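Local coordinates for CRISPR-associated endonuclease Cas12b (Alicyclobacillus acidoterrestris, PDB 5U31), which is an RNA-guided CRISPR endonuclease that recognises a PAM sequence and cleaves invading DNA with a divalent-metal-dependent RuvC nuclease domain, at residues A[136-141]-A[175-180]; A[1077-1082]-A[1095-1100]; A[583-588]-A[609-614]. The protein carries 3 engineered substitutions. All coordinates share one frame; numbering follows the deposited sequence.

Interaction 1 (A[136-141]-A[175-180]); sequences GGLGIA and RTADVL. With nucleotides of chain D.
Leu138 and Leu180 meet where a glycine-rich loop lies against the first turn of a helix in the REC1 domain. The Leu138 side chain sets CG anti to the carbonyl carbon (chi1 -44°), and its CD2 branch does the touching: CD2 sits 4.0 Å from Leu180 CB and equally far from the Ala177 backbone O. The two leucine side chains slant across one another. From the helix, Leu180 uses CB for Leu138 and CD1 for the loop backbone, 3.7 Å from Gly137 CA and 3.4 Å from Gly136 O. Gly137, with no side chain of its own, lets that methyl come right up to the chain; its positive phi of 79° marks the turn of the loop here. Ala177 CB approaches the Gly137 O at 3.9 Å, and Thr176 CG2, anti to its backbone N, lies 4.1 Å from Gly137 O. The Thr176 hydroxyl is occupied elsewhere, by Lys124 NZ. No hydrogen bond joins the two segments; the helix meets the loop by van der Waals contact, methyl groups against carbon and against backbone carbonyls. The loop's polar link runs to the nucleic acid: Gly137 N donates to OP2 of DT7 of chain D over 2.9 Å, nearly straight at 168°, and thereby grips the DNA backbone rather than a base. Helix 176-185 also packs against helix 118-130, with Thr176 on Phe125 and Leu180 on Pro128. Residues 119-123 of that helix bind the PAM, and the loop holding Gly137 follows it in sequence. Val179 faces helix 93-107.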
loop_
_atom_site.group_PDB
_atom_site.type_symbol
_atom_site.label_atom_id
_atom_site.label_comp_id
_atom_site.label_asym_id
_atom_site.label_seq_id
_atom_site.Cartn_x
_atom_site.Cartn_y
_atom_site.Cartn_z
ATOM N N GLY A 136 37.181 25.177 -12.147
ATOM C CA GLY A 136 36.821 23.893 -11.586
ATOM C C GLY A 136 36.705 22.802 -12.635
ATOM O O GLY A 136 36.600 23.056 -13.836
ATOM N N GLY A 137 36.718 21.563 -12.147
ATOM C CA GLY A 137 36.692 20.358 -12.965
ATOM C C GLY A 137 38.029 19.999 -13.570
ATOM O O GLY A 137 38.331 18.817 -13.769
ATOM N N LEU A 138 38.842 21.011 -13.873
ATOM C CA LEU A 138 40.200 20.789 -14.340
ATOM C C LEU A 138 41.040 20.332 -13.156
ATOM O O LEU A 138 40.495 19.903 -12.131
ATOM C CB LEU A 138 40.747 22.064 -14.981
ATOM C CG LEU A 138 39.760 22.783 -15.920
ATOM C CD1 LEU A 138 40.214 24.176 -16.331
ATOM C CD2 LEU A 138 39.482 21.938 -17.154
ATOM N N GLY A 139 42.358 20.411 -13.270
ATOM C CA GLY A 139 43.195 20.021 -12.149
ATOM C C GLY A 139 44.055 21.160 -11.651
ATOM O O GLY A 139 45.166 20.949 -11.153
ATOM N N ILE A 140 43.548 22.381 -11.784
ATOM C CA ILE A 140 44.320 23.574 -11.474
ATOM C C ILE A 140 44.089 24.042 -10.043
ATOM O O ILE A 140 45.038 24.396 -9.343
ATOM C CB ILE A 140 43.983 24.688 -12.486
ATOM C CG1 ILE A 140 44.192 24.190 -13.917
ATOM C CG2 ILE A 140 44.839 25.903 -12.247
ATOM C CD1 ILE A 140 43.948 25.255 -14.975
ATOM N N ALA A 141 42.836 24.027 -9.588
ATOM C CA ALA A 141 42.502 24.631 -8.306
ATOM C C ALA A 141 43.195 23.913 -7.156
ATOM O O ALA A 141 43.309 22.683 -7.141
ATOM C CB ALA A 141 40.989 24.619 -8.100
ATOM N N ARG A 175 36.827 11.857 -17.397
ATOM C CA ARG A 175 36.801 12.628 -18.632
ATOM C C ARG A 175 36.266 14.042 -18.438
ATOM O O ARG A 175 36.047 14.747 -19.428
ATOM C CB ARG A 175 35.964 11.899 -19.689
ATOM C CG ARG A 175 36.476 10.519 -20.078
ATOM C CD ARG A 175 37.869 10.587 -20.682
ATOM N NE ARG A 175 38.911 10.465 -19.667
ATOM C CZ ARG A 175 40.078 11.101 -19.716
ATOM N NH1 ARG A 175 40.349 11.916 -20.726
ATOM N NH2 ARG A 175 40.971 10.934 -18.748
ATOM N N THR A 176 36.043 14.468 -17.193
ATOM C CA THR A 176 35.541 15.818 -16.951
ATOM C C THR A 176 36.479 16.870 -17.533
ATOM O O THR A 176 36.045 17.776 -18.255
ATOM C CB THR A 176 35.360 16.057 -15.454
ATOM O OG1 THR A 176 34.534 15.029 -14.898
ATOM C CG2 THR A 176 34.712 17.406 -15.222
ATOM N N ALA A 177 37.773 16.764 -17.224
ATOM C CA ALA A 177 38.721 17.785 -17.651
ATOM C C ALA A 177 38.806 17.864 -19.166
ATOM O O ALA A 177 38.957 18.955 -19.729
ATOM C CB ALA A 177 40.096 17.507 -17.050
ATOM N N ASP A 178 38.704 16.723 -19.849
ATOM C CA ASP A 178 38.793 16.746 -21.305
ATOM C C ASP A 178 37.527 17.322 -21.928
ATOM O O ASP A 178 37.604 18.129 -22.862
ATOM C CB ASP A 178 39.076 15.345 -21.843
ATOM C CG ASP A 178 40.474 14.860 -21.500
ATOM O OD1 ASP A 178 40.649 14.250 -20.424
ATOM O OD2 ASP A 178 41.399 15.093 -22.306
ATOM N N VAL A 179 36.357 16.930 -21.421
ATOM C CA VAL A 179 35.111 17.501 -21.928
ATOM C C VAL A 179 35.091 19.007 -21.713
ATOM O O VAL A 179 34.720 19.771 -22.613
ATOM C CB VAL A 179 33.896 16.823 -21.270
ATOM C CG1 VAL A 179 32.642 17.634 -21.536
ATOM C CG2 VAL A 179 33.733 15.409 -21.797
ATOM N N LEU A 180 35.498 19.458 -20.525
ATOM C CA LEU A 180 35.537 20.891 -20.254
ATOM C C LEU A 180 36.471 21.604 -21.220
ATOM O O LEU A 180 36.110 22.634 -21.804
ATOM C CB LEU A 180 35.967 21.144 -18.812
ATOM C CG LEU A 180 34.933 20.786 -17.751
ATOM C CD1 LEU A 180 35.486 21.076 -16.370
ATOM C CD2 LEU A 180 33.648 21.558 -18.003
ATOM P P DT D 7 38.092 21.752 -8.510
ATOM O OP1 DT D 7 39.367 21.502 -9.222
ATOM O OP2 DT D 7 36.806 21.640 -9.237
ATOM O "O5'" DT D 7 38.060 20.786 -7.239
ATOM C "C5'" DT D 7 39.196 20.684 -6.416
ATOM C "C4'" DT D 7 38.903 19.818 -5.216
ATOM O "O4'" DT D 7 37.783 20.383 -4.482
ATOM C "C3'" DT D 7 38.507 18.369 -5.546
ATOM O "O3'" DT D 7 39.172 17.477 -4.651
ATOM C "C2'" DT D 7 36.999 18.374 -5.319
ATOM C "C1'" DT D 7 36.891 19.349 -4.164
ATOM N N1 DT D 7 35.529 19.910 -3.990
ATOM C C2 DT D 7 34.951 19.894 -2.742
ATOM O O2 DT D 7 35.505 19.449 -1.753
ATOM N N3 DT D 7 33.691 20.419 -2.690
ATOM C C4 DT D 7 32.965 20.946 -3.738
ATOM O O4 DT D 7 31.838 21.391 -3.591
ATOM C C5 DT D 7 33.625 20.934 -5.018
ATOM C C7 DT D 7 32.926 21.475 -6.228
ATOM C C6 DT D 7 34.859 20.414 -5.085
ATOM P P DT D 6 35.888 27.570 -9.696
ATOM O OP1 DT D 6 37.136 27.932 -10.404
ATOM O OP2 DT D 6 34.654 27.183 -10.430
ATOM O "O5'" DT D 6 36.211 26.376 -8.681
ATOM C "C5'" DT D 6 37.381 26.405 -7.906
ATOM C "C4'" DT D 6 37.377 25.268 -6.910
ATOM O "O4'" DT D 6 36.370 25.496 -5.916
ATOM C "C3'" DT D 6 37.020 23.911 -7.496
ATOM O "O3'" DT D 6 38.191 23.221 -7.868
ATOM C "C2'" DT D 6 36.287 23.194 -6.348
ATOM C "C1'" DT D 6 36.150 24.273 -5.272
ATOM N N1 DT D 6 34.822 24.291 -4.616
ATOM C C2 DT D 6 34.735 23.925 -3.298
ATOM O O2 DT D 6 35.703 23.601 -2.634
ATOM N N3 DT D 6 33.471 23.958 -2.774
ATOM C C4 DT D 6 32.308 24.310 -3.427
ATOM O O4 DT D 6 31.217 24.309 -2.864
ATOM C C5 DT D 6 32.466 24.675 -4.818
ATOM C C7 DT D 6 31.274 25.072 -5.635
ATOM C C6 DT D 6 33.704 24.650 -5.339
#

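Interaction 2 (A[1077-1082]-A[1095-1100]); sequences VLMRDP and KEFWSM. With nucleotides of chain E.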
loop_
_atom_site.group_PDB
_atom_site.type_symbol
_atom_site.label_atom_id
_atom_site.label_comp_id
_atom_site.label_asym_id
_atom_site.label_seq_id
_atom_site.Cartn_x
_atom_site.Cartn_y
_atom_site.Cartn_z
ATOM N N VAL A 1077 -1.272 -32.241 -3.147
ATOM C CA VAL A 1077 -0.817 -31.542 -1.954
ATOM C C VAL A 1077 -1.097 -32.424 -0.748
ATOM O O VAL A 1077 -2.243 -32.820 -0.512
ATOM C CB VAL A 1077 -1.498 -30.174 -1.807
ATOM C CG1 VAL A 1077 -1.232 -29.596 -0.424
ATOM C CG2 VAL A 1077 -0.996 -29.235 -2.882
ATOM N N LEU A 1078 -0.050 -32.728 0.012
ATOM C CA LEU A 1078 -0.158 -33.533 1.220
ATOM C C LEU A 1078 -0.075 -32.636 2.449
ATOM O O LEU A 1078 0.813 -31.779 2.539
ATOM C CB LEU A 1078 0.945 -34.592 1.266
ATOM C CG LEU A 1078 1.035 -35.577 0.102
ATOM C CD1 LEU A 1078 2.087 -36.625 0.386
ATOM C CD2 LEU A 1078 -0.306 -36.227 -0.128
HETATM N N MSE A 1079 -1.001 -32.833 3.385
HETATM C CA MSE A 1079 -1.006 -32.118 4.660
HETATM C C MSE A 1079 -0.700 -33.066 5.810
HETATM O O MSE A 1079 -0.752 -34.285 5.657
HETATM C CB MSE A 1079 -2.351 -31.439 4.899
HETATM C CG MSE A 1079 -2.736 -30.422 3.849
HETATM SE SE MSE A 1079 -1.883 -28.687 4.089
HETATM C CE MSE A 1079 -2.746 -27.760 2.607
ATOM N N ARG A 1080 -0.401 -32.503 6.975
ATOM C CA ARG A 1080 0.076 -33.291 8.100
ATOM C C ARG A 1080 -0.310 -32.586 9.392
ATOM O O ARG A 1080 -0.151 -31.370 9.506
ATOM C CB ARG A 1080 1.594 -33.475 8.010
ATOM C CG ARG A 1080 2.109 -34.763 8.584
ATOM C CD ARG A 1080 3.103 -34.482 9.688
ATOM N NE ARG A 1080 4.301 -33.805 9.203
ATOM C CZ ARG A 1080 5.435 -34.429 8.898
ATOM N NH1 ARG A 1080 6.481 -33.733 8.473
ATOM N NH2 ARG A 1080 5.524 -35.748 9.017
ATOM N N ASP A 1081 -0.826 -33.351 10.354
ATOM C CA ASP A 1081 -1.170 -32.828 11.674
ATOM C C ASP A 1081 -0.005 -33.034 12.631
ATOM O O ASP A 1081 0.196 -34.152 13.123
ATOM C CB ASP A 1081 -2.416 -33.521 12.225
ATOM C CG ASP A 1081 -2.865 -32.958 13.566
ATOM O OD1 ASP A 1081 -3.918 -33.407 14.068
ATOM O OD2 ASP A 1081 -2.193 -32.057 14.110
ATOM N N PRO A 1082 0.770 -31.991 12.938
ATOM C CA PRO A 1082 1.924 -32.182 13.832
ATOM C C PRO A 1082 1.547 -32.708 15.201
ATOM O O PRO A 1082 2.387 -33.333 15.858
ATOM C CB PRO A 1082 2.546 -30.782 13.913
ATOM C CG PRO A 1082 1.494 -29.847 13.449
ATOM C CD PRO A 1082 0.659 -30.601 12.468
ATOM N N LYS A 1095 -7.586 -32.431 0.374
ATOM C CA LYS A 1095 -9.046 -32.428 0.376
ATOM C C LYS A 1095 -9.593 -33.192 1.575
ATOM O O LYS A 1095 -10.341 -32.642 2.394
ATOM C CB LYS A 1095 -9.569 -33.021 -0.934
ATOM C CG LYS A 1095 -11.087 -33.079 -1.034
ATOM C CD LYS A 1095 -11.529 -33.859 -2.268
ATOM C CE LYS A 1095 -13.040 -33.854 -2.420
ATOM N NZ LYS A 1095 -13.581 -32.467 -2.499
ATOM N N GLU A 1096 -9.215 -34.467 1.702
ATOM C CA GLU A 1096 -9.711 -35.283 2.805
ATOM C C GLU A 1096 -9.177 -34.807 4.149
ATOM O O GLU A 1096 -9.862 -34.950 5.166
ATOM C CB GLU A 1096 -9.349 -36.752 2.582
ATOM C CG GLU A 1096 -10.097 -37.424 1.440
ATOM C CD GLU A 1096 -9.515 -37.094 0.081
ATOM O OE1 GLU A 1096 -8.444 -36.455 0.035
ATOM O OE2 GLU A 1096 -10.125 -37.473 -0.943
ATOM N N PHE A 1097 -7.968 -34.246 4.177
ATOM C CA PHE A 1097 -7.409 -33.753 5.431
ATOM C C PHE A 1097 -8.319 -32.705 6.062
ATOM O O PHE A 1097 -8.697 -32.819 7.232
ATOM C CB PHE A 1097 -6.009 -33.186 5.193
ATOM C CG PHE A 1097 -5.336 -32.679 6.438
ATOM C CD1 PHE A 1097 -4.695 -33.550 7.300
ATOM C CD2 PHE A 1097 -5.333 -31.326 6.738
ATOM C CE1 PHE A 1097 -4.071 -33.085 8.439
ATOM C CE2 PHE A 1097 -4.714 -30.856 7.874
ATOM C CZ PHE A 1097 -4.081 -31.735 8.725
ATOM N N TRP A 1098 -8.705 -31.686 5.296
ATOM C CA TRP A 1098 -9.534 -30.628 5.854
ATOM C C TRP A 1098 -10.983 -31.039 6.055
ATOM O O TRP A 1098 -11.726 -30.306 6.714
ATOM C CB TRP A 1098 -9.470 -29.385 4.971
ATOM C CG TRP A 1098 -8.139 -28.720 5.027
ATOM C CD1 TRP A 1098 -7.223 -28.628 4.024
ATOM C CD2 TRP A 1098 -7.560 -28.069 6.164
ATOM N NE1 TRP A 1098 -6.110 -27.952 4.463
ATOM C CE2 TRP A 1098 -6.293 -27.598 5.774
ATOM C CE3 TRP A 1098 -7.993 -27.835 7.472
ATOM C CZ2 TRP A 1098 -5.456 -26.910 6.644
ATOM C CZ3 TRP A 1098 -7.162 -27.153 8.329
ATOM C CH2 TRP A 1098 -5.908 -26.698 7.915
ATOM N N SER A 1099 -11.412 -32.174 5.509
ATOM C CA SER A 1099 -12.751 -32.646 5.824
ATOM C C SER A 1099 -12.764 -33.458 7.110
ATOM O O SER A 1099 -13.800 -33.535 7.779
ATOM C CB SER A 1099 -13.314 -33.466 4.664
ATOM O OG SER A 1099 -12.529 -34.622 4.432
HETATM N N MSE A 1100 -11.634 -34.057 7.470
HETATM C CA MSE A 1100 -11.506 -34.741 8.747
HETATM C C MSE A 1100 -11.494 -33.702 9.852
HETATM O O MSE A 1100 -12.067 -33.912 10.923
HETATM C CB MSE A 1100 -10.238 -35.589 8.792
HETATM C CG MSE A 1100 -10.219 -36.723 7.782
HETATM SE SE MSE A 1100 -8.558 -37.747 7.818
HETATM C CE MSE A 1100 -8.920 -38.992 6.357
ATOM P P DG E 2 -10.749 -22.751 -0.365
ATOM O OP1 DG E 2 -10.974 -21.983 -1.610
ATOM O OP2 DG E 2 -10.175 -24.110 -0.451
ATOM O "O5'" DG E 2 -9.832 -21.845 0.600
ATOM C "C5'" DG E 2 -9.683 -22.171 1.993
ATOM C "C4'" DG E 2 -8.223 -22.221 2.405
ATOM O "O4'" DG E 2 -8.049 -23.215 3.434
ATOM C "C3'" DG E 2 -7.276 -22.668 1.320
ATOM O "O3'" DG E 2 -5.964 -22.287 1.652
ATOM C "C2'" DG E 2 -7.438 -24.188 1.354
ATOM C "C1'" DG E 2 -7.786 -24.468 2.826
ATOM N N9 DG E 2 -8.969 -25.318 3.018
ATOM C C8 DG E 2 -9.892 -25.203 4.031
ATOM N N7 DG E 2 -10.850 -26.084 3.969
ATOM C C5 DG E 2 -10.552 -26.841 2.841
ATOM C C6 DG E 2 -11.242 -27.945 2.274
ATOM O O6 DG E 2 -12.286 -28.488 2.673
ATOM N N1 DG E 2 -10.602 -28.423 1.134
ATOM C C2 DG E 2 -9.445 -27.904 0.606
ATOM N N2 DG E 2 -8.978 -28.500 -0.501
ATOM N N3 DG E 2 -8.786 -26.874 1.126
ATOM C C4 DG E 2 -9.395 -26.389 2.240
#
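One residue before Phe1097, whose ring packs on Met1079 across the contact, Glu1096 O is gripped by two donors from the same face of its carbonyl plane: Ser1099 OG at 2.8 Å and Met1100 N at 3.0 Å. The serine hydroxyl thus bonds back onto its own helix. Across the contact the work is apolar. Met1079, a selenomethionine, lays CB over one face of the Phe1097 ring, 3.6 Å from its centroid and 18° off the normal, a clear CH-pi contact. Phe1097 reaches there because CG is anti to its backbone N (chi1 -179°). Farther round the ring, Phe1097 CE1 lies 3.8 Å from Asp1081 N. The methionine bends at chi2 (-80°), which places SE for an oblique Met-aromatic contact, 5.3 Å from the centroid of the five-membered ring of Trp1098; Met1079 CE then meets Trp1098 NE1 at the indole edge, 3.8 Å away and in plane. One indole face carries the base of DG2 of chain E, with Trp1098 CB 3.5 Å from DG2 C5, while Phe1097 CD2 sits over the other. Asp1081 turns its carboxylate to Ser1083 OG and Ile1086 N. In this Nuc-II sheet, strand 1076-1079 runs between strands 999-1006 and 1091-1093, and helix 1094-1113, following directly on strand 1091-1093, packs Phe1097 and Trp1098 against Met1079.

Interaction 3 (A[583-588]-A[609-614]); sequences FRVARK and DNLVAV
Arg584 and Val614 form the first of two hydrogen-bonded antiparallel pairs: Arg584 N gives to Val614 O at 2.7 Å, and Val614 N gives back to Arg584 O. Ala586 and Val612 repeat the exchange, with Val612 N to Ala586 O at 2.8 Å and 171°. Beyond them Lys588 N reaches Asn610 O at 2.7 Å, where the pairing runs out into loops. On the face shared by Arg584, Ala586, Val612 and Val614, the arginine runs alongside Val614 and bends at chi3 (60°); its guanidinium lies with one face over Val614 CB, and Glu616 OE2 holds NE in a salt bridge. Ala586 CB touches Val614 CG2 at 4.1 Å. The Lys588 side chain crosses that of Val612 at about a right angle, its CG beside Val612 CG1. Val585 and Ala613 point to the other face, where Val585 CG1 meets Leu611 CD1 at 4.2 Å. Phe583 turns a ring edge to Ala613 O; farther out, its ring stands edge-to-face with His615, an sgRNA-binding residue, and nearly parallel to Phe603. Strand 578-587 pairs onward with 566-572 and strand 611-621 with 602-604, while helices 543-549 and 977-990 pack onto the Val585 face of this RuvC sheet.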
loop_
_atom_site.group_PDB
_atom_site.type_symbol
_atom_site.label_atom_id
_atom_site.label_comp_id
_atom_site.label_asym_id
_atom_site.label_seq_id
_atom_site.Cartn_x
_atom_site.Cartn_y
_atom_site.Cartn_z
ATOM N N PHE A 583 6.489 -12.464 24.342
ATOM C CA PHE A 583 7.210 -13.619 24.849
ATOM C C PHE A 583 8.601 -13.189 25.289
ATOM O O PHE A 583 9.206 -12.293 24.698
ATOM C CB PHE A 583 7.320 -14.729 23.794
ATOM C CG PHE A 583 6.101 -15.599 23.686
ATOM C CD1 PHE A 583 6.117 -16.898 24.167
ATOM C CD2 PHE A 583 4.941 -15.123 23.100
ATOM C CE1 PHE A 583 4.999 -17.706 24.065
ATOM C CE2 PHE A 583 3.818 -15.927 22.993
ATOM C CZ PHE A 583 3.848 -17.222 23.479
ATOM N N ARG A 584 9.102 -13.842 26.333
ATOM C CA ARG A 584 10.406 -13.544 26.907
ATOM C C ARG A 584 11.281 -14.787 26.842
ATOM O O ARG A 584 10.817 -15.897 27.122
ATOM C CB ARG A 584 10.265 -13.061 28.363
ATOM C CG ARG A 584 11.335 -13.585 29.318
ATOM C CD ARG A 584 11.093 -13.122 30.753
ATOM N NE ARG A 584 9.812 -13.585 31.281
ATOM C CZ ARG A 584 9.666 -14.637 32.080
ATOM N NH1 ARG A 584 10.727 -15.337 32.454
ATOM N NH2 ARG A 584 8.463 -14.986 32.512
ATOM N N VAL A 585 12.541 -14.604 26.459
ATOM C CA VAL A 585 13.502 -15.701 26.491
ATOM C C VAL A 585 13.992 -15.868 27.922
ATOM O O VAL A 585 14.384 -14.894 28.573
ATOM C CB VAL A 585 14.670 -15.440 25.526
ATOM C CG1 VAL A 585 15.575 -16.655 25.460
ATOM C CG2 VAL A 585 14.154 -15.098 24.145
ATOM N N ALA A 586 13.961 -17.101 28.420
ATOM C CA ALA A 586 14.329 -17.362 29.805
ATOM C C ALA A 586 14.780 -18.807 29.942
ATOM O O ALA A 586 14.437 -19.665 29.126
ATOM C CB ALA A 586 13.164 -17.076 30.759
ATOM N N ARG A 587 15.561 -19.060 30.989
ATOM C CA ARG A 587 15.964 -20.422 31.308
ATOM C C ARG A 587 14.759 -21.225 31.773
ATOM O O ARG A 587 13.873 -20.704 32.456
ATOM C CB ARG A 587 17.036 -20.429 32.397
ATOM C CG ARG A 587 18.261 -19.579 32.111
ATOM C CD ARG A 587 19.269 -19.709 33.244
ATOM N NE ARG A 587 20.322 -18.701 33.173
ATOM C CZ ARG A 587 21.281 -18.557 34.082
ATOM N NH1 ARG A 587 21.324 -19.359 35.139
ATOM N NH2 ARG A 587 22.199 -17.609 33.940
ATOM N N LYS A 588 14.733 -22.511 31.415
ATOM C CA LYS A 588 13.631 -23.359 31.851
ATOM C C LYS A 588 13.593 -23.525 33.367
ATOM O O LYS A 588 12.597 -24.033 33.894
ATOM C CB LYS A 588 13.710 -24.724 31.160
ATOM C CG LYS A 588 12.359 -25.430 31.053
ATOM C CD LYS A 588 12.413 -26.660 30.154
ATOM C CE LYS A 588 11.036 -27.311 30.031
ATOM N NZ LYS A 588 11.041 -28.548 29.195
ATOM N N ASP A 609 18.597 -26.112 24.727
ATOM C CA ASP A 609 17.645 -26.866 25.526
ATOM C C ASP A 609 17.411 -26.248 26.895
ATOM O O ASP A 609 16.435 -26.606 27.563
ATOM C CB ASP A 609 18.122 -28.310 25.697
ATOM C CG ASP A 609 18.192 -29.059 24.384
ATOM O OD1 ASP A 609 17.355 -28.782 23.498
ATOM O OD2 ASP A 609 19.084 -29.919 24.236
ATOM N N ASN A 610 18.283 -25.338 27.327
ATOM C CA ASN A 610 18.116 -24.695 28.622
ATOM C C ASN A 610 17.169 -23.503 28.552
ATOM O O ASN A 610 16.632 -23.094 29.586
ATOM C CB ASN A 610 19.483 -24.260 29.161
ATOM C CG ASN A 610 19.451 -23.907 30.641
ATOM O OD1 ASN A 610 18.547 -24.317 31.374
ATOM N ND2 ASN A 610 20.447 -23.147 31.087
ATOM N N LEU A 611 16.929 -22.965 27.359
ATOM C CA LEU A 611 16.158 -21.744 27.181
ATOM C C LEU A 611 14.804 -22.040 26.550
ATOM O O LEU A 611 14.681 -22.927 25.698
ATOM C CB LEU A 611 16.924 -20.742 26.314
ATOM C CG LEU A 611 18.160 -20.143 26.985
ATOM C CD1 LEU A 611 18.874 -19.199 26.043
ATOM C CD2 LEU A 611 17.777 -19.429 28.276
ATOM N N VAL A 612 13.792 -21.286 26.977
ATOM C CA VAL A 612 12.447 -21.361 26.428
ATOM C C VAL A 612 11.962 -19.943 26.155
ATOM O O VAL A 612 12.605 -18.960 26.523
ATOM C CB VAL A 612 11.470 -22.104 27.365
ATOM C CG1 VAL A 612 11.895 -23.543 27.530
ATOM C CG2 VAL A 612 11.404 -21.423 28.718
ATOM N N ALA A 613 10.816 -19.848 25.486
ATOM C CA ALA A 613 10.168 -18.570 25.192
ATOM C C ALA A 613 8.890 -18.498 26.018
ATOM O O ALA A 613 7.871 -19.090 25.654
ATOM C CB ALA A 613 9.878 -18.429 23.703
ATOM N N VAL A 614 8.944 -17.762 27.121
ATOM C CA VAL A 614 7.852 -17.706 28.084
ATOM C C VAL A 614 6.858 -16.634 27.663
ATOM O O VAL A 614 7.244 -15.494 27.386
ATOM C CB VAL A 614 8.390 -17.427 29.495
ATOM C CG1 VAL A 614 7.250 -17.338 30.489
ATOM C CG2 VAL A 614 9.370 -18.506 29.899
#

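The three contacts follow one another along the chain without touching. Interaction 1 stands alone in REC1, its centre about 72 Å from that of interaction 2 and about 64 Å from that of interaction 3, and meets chain D through a phosphate; interaction 2 meets chain E through a base. Interactions 2 and 3 belong to the nuclease lobe, centres about 32 Å apart and nearest atoms about 16 Å. Interaction 3 is the closer in topology to the RuvC catalytic site: the strand next to 578-587 carries Ala571, one of three engineered alanines at active-site positions, and helix 977-990 carries another, Ala978, in its first turn. In interaction 2, the Trp1098 side chain lies about 9 Å from that of phosphate-binding Ser900.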